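Local coordinates for trafficking protein particle complex subunit 3 (PDB 6AQ3), which probably serves as a subunit of the TRAPP complex in vesicle trafficking and carries a covalently bound palmitic acid, at residues 33-38 with 54-59; 107-112 with 176-181. All coordinates share one frame; numbering follows the deposited sequence. Where two conformers were deposited one is given.

Interaction 1. Residues 33-38 with 54-59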
# COMPACT_ATOMS: atom_id res chain seq x y z
N MET C 33 2.92 -5.45 0.34
CA MET C 33 1.85 -6.45 0.32
C MET C 33 0.51 -5.85 -0.12
O MET C 33 -0.26 -6.51 -0.83
CB MET C 33 1.72 -7.13 1.69
CG MET C 33 2.86 -8.08 2.00
SD MET C 33 2.64 -8.97 3.57
CE MET C 33 3.01 -7.73 4.81
N THR C 34 0.21 -4.62 0.30
CA THR C 34 -1.02 -3.98 -0.15
C THR C 34 -0.99 -3.79 -1.66
O THR C 34 -1.95 -4.12 -2.36
CB THR C 34 -1.21 -2.64 0.56
OG1 THR C 34 -1.24 -2.85 1.97
CG2 THR C 34 -2.49 -1.97 0.11
N TYR C 35 0.12 -3.25 -2.18
CA TYR C 35 0.29 -3.10 -3.63
C TYR C 35 0.22 -4.45 -4.32
O TYR C 35 -0.44 -4.59 -5.36
CB TYR C 35 1.62 -2.40 -3.94
CG TYR C 35 1.85 -2.16 -5.42
CD1 TYR C 35 1.02 -1.29 -6.13
CD2 TYR C 35 2.87 -2.79 -6.11
CE1 TYR C 35 1.19 -1.07 -7.48
CE2 TYR C 35 3.06 -2.56 -7.48
CZ TYR C 35 2.21 -1.69 -8.15
OH TYR C 35 2.35 -1.44 -9.50
N GLY C 36 0.84 -5.48 -3.72
CA GLY C 36 0.79 -6.82 -4.29
C GLY C 36 -0.62 -7.36 -4.41
O GLY C 36 -0.96 -8.01 -5.41
N SER C 37 -1.48 -7.09 -3.41
CA SER C 37 -2.88 -7.49 -3.52
C SER C 37 -3.57 -6.77 -4.67
O SER C 37 -4.50 -7.31 -5.29
CB SER C 37 -3.63 -7.20 -2.22
OG SER C 37 -2.96 -7.74 -1.09
N LEU C 38 -3.19 -5.51 -4.93
CA LEU C 38 -3.76 -4.78 -6.06
C LEU C 38 -3.37 -5.42 -7.39
O LEU C 38 -4.24 -5.70 -8.22
CB LEU C 38 -3.32 -3.31 -6.00
CG LEU C 38 -3.62 -2.43 -7.23
CD1 LEU C 38 -5.12 -2.36 -7.56
CD2 LEU C 38 -3.08 -1.04 -7.01
N THR C 54 -1.13 0.04 -18.01
CA THR C 54 -1.66 1.40 -18.15
C THR C 54 -2.44 1.84 -16.91
O THR C 54 -2.29 2.98 -16.46
CB THR C 54 -2.51 1.47 -19.40
OG1 THR C 54 -1.66 1.24 -20.53
CG2 THR C 54 -3.21 2.83 -19.52
N GLN C 55 -3.28 0.97 -16.36
CA GLN C 55 -4.04 1.35 -15.17
C GLN C 55 -3.15 1.55 -13.96
O GLN C 55 -3.44 2.39 -13.10
CB GLN C 55 -5.11 0.31 -14.89
CG GLN C 55 -6.32 0.47 -15.77
CD GLN C 55 -6.99 1.80 -15.52
OE1 GLN C 55 -7.30 2.15 -14.37
NE2 GLN C 55 -7.21 2.57 -16.59
N LEU C 56 -2.06 0.77 -13.85
CA LEU C 56 -1.13 0.96 -12.75
C LEU C 56 -0.47 2.33 -12.86
O LEU C 56 -0.29 3.03 -11.86
CB LEU C 56 -0.09 -0.17 -12.75
CG LEU C 56 -0.61 -1.54 -12.30
CD1 LEU C 56 0.44 -2.68 -12.45
CD2 LEU C 56 -1.08 -1.42 -10.84
N GLU C 57 -0.14 2.74 -14.09
CA GLU C 57 0.45 4.05 -14.31
C GLU C 57 -0.53 5.16 -13.94
O GLU C 57 -0.14 6.15 -13.30
CB GLU C 57 0.88 4.18 -15.76
CG GLU C 57 1.89 5.28 -16.01
CD GLU C 57 1.25 6.66 -16.14
OE1 GLU C 57 0.01 6.74 -16.29
OE2 GLU C 57 2.01 7.66 -16.09
N LYS C 58 -1.80 5.02 -14.33
CA LYS C 58 -2.79 6.04 -14.03
C LYS C 58 -3.04 6.16 -12.53
O LYS C 58 -3.30 7.26 -12.04
CB LYS C 58 -4.08 5.75 -14.79
N MET C 59 -2.97 5.05 -11.81
CA MET C 59 -3.06 5.10 -10.36
C MET C 59 -1.89 5.89 -9.79
O MET C 59 -2.06 6.72 -8.89
CB MET C 59 -3.09 3.68 -9.79
CG MET C 59 -4.43 2.95 -10.00
SD MET C 59 -4.31 1.17 -9.63
CE MET C 59 -5.73 0.51 -10.48
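Leu-38 and Leu-56 make the closest backbone approach between segments 33-38 and 54-59, with CA atoms 9.2 Å apart. Both segments are helical. Their axes stay 13.1 Å apart and run at 139° to each other, closer to antiparallel than to parallel. That is wide for a helix pair, so the gap is bridged by side chains alone.

Four residues do this. With chi1 at -178°, the Tyr-35 ring swings away from its own backbone N and its phenol end reaches Leu-56. Tyr-35 OH sits at the fork of that leucine, 3.7 Å from Leu-56 CD2 and equally near CD1. The ring carbon Tyr-35 CE1 follows at 4.1 Å from Leu-56 CD2. The methyl lies obliquely to the ring.

The second pair is Leu-38 and Met-59. Their side chains run past each other in opposite directions. The Met-59 chain is extended beyond CG, and Met-59 SD lies 3.6 Å from Leu-38 CD2. Met-59 CE lies 4.1 Å from the other branch, Leu-38 CD1. Leu-38 CD2 is 4.3 Å from Leu-56 CD2, a looser contact that joins the two pairs.

Met-42 of helix 25-42 packs on Leu-56 and Met-59, and Gln-41 of the second subunit packs on Leu-38 and Met-59. The phenol hydroxyl is hydrogen-bonded to the carbonyl oxygen of Tyr-143, so its polar end is satisfied beside the leucine methyls. The contact between helices 25-42 and 49-75 is largely buried and apolar, near the subunit interface, so van der Waals contact between side chains, not polar bonding, links the two segments here.

Interaction 2. Residues 107-112 with 176-181; sequences VTNWSK and QSEIRV
Glu-178 is the first residue of segment 176-181 to meet segment 107-112 closely. Its side chain is extended beyond CG and carries the carboxylate out to the side chain of Asn-109. The two side chains cross at about a right angle.

Arg-180, two residues on, lies on the same face of the sheet as Glu-178. Its chain bends at chi2 (66°), and this turn brings the guanidinium to the backbone of Asn-109. Arg-180 NH1 donates to Asn-109 O at 2.8 Å, with an N-H...O angle of 146°. The oxygen lies near the guanidinium edge, about 20° out of its plane. A second bond from Arg-180 NH2 to the same Asn-109 O is weak, at 3.3 Å. Arg-180 NH1 also lies 3.3 Å from Asn-109 CB. Both residues have further partners on the intervening strand: Ser-118 OG is hydrogen-bonded to both Glu-178 OE2 and Arg-180 NH1, and Arg-180 NH2 forms a salt bridge with Glu-116. These bonds should limit rotation of the guanidinium.

Asn-109 follows directly on strand 106-108, so the arginine grips the chain just where it leaves the sheet. Strand 116-121 lies between the two segments in the antiparallel sheet, and the contact reaches over it on the more open face. On the other side of the sheet, Ile-179 and Val-181 face helices 146-157 and 85-101, while strand 160-168 flanks 177-186 on its far side.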
# COMPACT_ATOMS: atom_id res chain seq x y z
N VAL C 107 21.43 7.30 -12.17
CA VAL C 107 21.08 7.93 -13.44
C VAL C 107 22.11 7.57 -14.50
O VAL C 107 23.31 7.77 -14.29
CB VAL C 107 20.99 9.46 -13.29
CG1 VAL C 107 20.68 10.09 -14.64
CG2 VAL C 107 19.95 9.85 -12.27
N THR C 108 21.64 7.14 -15.67
CA THR C 108 22.50 6.77 -16.78
C THR C 108 21.79 7.08 -18.08
O THR C 108 20.65 7.57 -18.09
CB THR C 108 22.86 5.27 -16.79
OG1 THR C 108 21.69 4.51 -17.12
CG2 THR C 108 23.40 4.79 -15.44
N ASN C 109 22.48 6.79 -19.19
CA ASN C 109 21.91 6.85 -20.54
C ASN C 109 21.30 8.22 -20.83
O ASN C 109 20.20 8.33 -21.37
CB ASN C 109 20.86 5.75 -20.74
CG ASN C 109 21.40 4.35 -20.45
OD1 ASN C 109 20.65 3.45 -20.08
ND2 ASN C 109 22.70 4.17 -20.64
N TRP C 110 22.04 9.28 -20.48
CA TRP C 110 21.60 10.62 -20.82
C TRP C 110 21.51 10.79 -22.33
O TRP C 110 22.31 10.22 -23.08
CB TRP C 110 22.56 11.67 -20.26
CG TRP C 110 22.36 11.98 -18.85
CD1 TRP C 110 23.08 11.51 -17.80
CD2 TRP C 110 21.35 12.83 -18.31
NE1 TRP C 110 22.59 12.03 -16.63
CE2 TRP C 110 21.52 12.84 -16.91
CE3 TRP C 110 20.32 13.60 -18.87
CZ2 TRP C 110 20.70 13.57 -16.06
CZ3 TRP C 110 19.50 14.31 -18.03
CH2 TRP C 110 19.69 14.30 -16.64
N SER C 111 20.52 11.55 -22.78
CA SER C 111 20.53 11.95 -24.17
C SER C 111 21.45 13.16 -24.35
O SER C 111 21.78 13.87 -23.40
CB SER C 111 19.11 12.28 -24.65
OG SER C 111 18.58 13.37 -23.93
N LYS C 112 21.87 13.38 -25.59
CA LYS C 112 22.77 14.50 -25.85
C LYS C 112 22.14 15.81 -25.41
O LYS C 112 22.79 16.62 -24.75
CB LYS C 112 23.16 14.55 -27.33
N GLN C 176 18.65 -5.69 -14.16
CA GLN C 176 18.33 -4.61 -13.24
C GLN C 176 17.02 -3.97 -13.68
O GLN C 176 16.49 -4.26 -14.75
CB GLN C 176 19.46 -3.57 -13.23
CG GLN C 176 19.60 -2.85 -14.55
CD GLN C 176 20.75 -1.87 -14.56
OE1 GLN C 176 21.67 -1.97 -13.75
NE2 GLN C 176 20.73 -0.93 -15.50
N SER C 177 16.53 -3.06 -12.85
CA SER C 177 15.39 -2.22 -13.22
C SER C 177 15.90 -0.97 -13.89
O SER C 177 16.92 -0.41 -13.49
CB SER C 177 14.54 -1.84 -12.01
OG SER C 177 13.89 -2.97 -11.48
N GLU C 178 15.19 -0.55 -14.93
CA GLU C 178 15.50 0.68 -15.63
C GLU C 178 14.19 1.37 -15.97
O GLU C 178 13.31 0.76 -16.59
CB GLU C 178 16.31 0.43 -16.90
CG GLU C 178 16.47 1.70 -17.76
CD GLU C 178 17.33 1.49 -19.00
OE1 GLU C 178 17.83 0.36 -19.22
OE2 GLU C 178 17.51 2.47 -19.77
N ILE C 179 14.08 2.64 -15.59
CA ILE C 179 12.93 3.47 -15.91
C ILE C 179 13.41 4.66 -16.74
O ILE C 179 14.37 5.34 -16.35
CB ILE C 179 12.22 3.93 -14.62
CG1 ILE C 179 11.59 2.73 -13.92
CG2 ILE C 179 11.18 4.99 -14.95
CD1 ILE C 179 10.99 3.04 -12.55
N ARG C 180 12.75 4.91 -17.87
CA ARG C 180 13.11 5.97 -18.79
C ARG C 180 12.22 7.18 -18.53
O ARG C 180 11.01 7.04 -18.38
CB ARG C 180 12.92 5.52 -20.24
CG ARG C 180 13.53 6.45 -21.29
CD ARG C 180 15.03 6.42 -21.14
NE ARG C 180 15.72 7.05 -22.26
CZ ARG C 180 17.03 7.26 -22.29
NH1 ARG C 180 17.79 6.88 -21.27
NH2 ARG C 180 17.59 7.84 -23.35
N VAL C 181 12.83 8.36 -18.48
CA VAL C 181 12.11 9.61 -18.26
C VAL C 181 12.46 10.55 -19.41
O VAL C 181 13.64 10.89 -19.58
CB VAL C 181 12.45 10.26 -16.91
CG1 VAL C 181 11.56 11.46 -16.67
CG2 VAL C 181 12.32 9.24 -15.75

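From the N terminus, interaction 1 comes first. Helices 25-42 and 49-75 meet across their short connection, which closes a loop of 15 residues between the segments. The chain then passes through helix 85-101 into the antiparallel sheet. Interaction 2 opens at the end of strand 106-108 and closes at strand 177-186, enclosing 63 residues that include strand 116-121, helix 146-157 and strand 160-168. The two loops are in series and neither nest nor cross. The centres of interaction 1 and interaction 2 lie about 23 Å apart, on opposite sides of the chain's centre. Interaction 1 ties together the N-terminal helices, beside the second subunit. Interaction 2 ties one edge of the sheet to an inner strand.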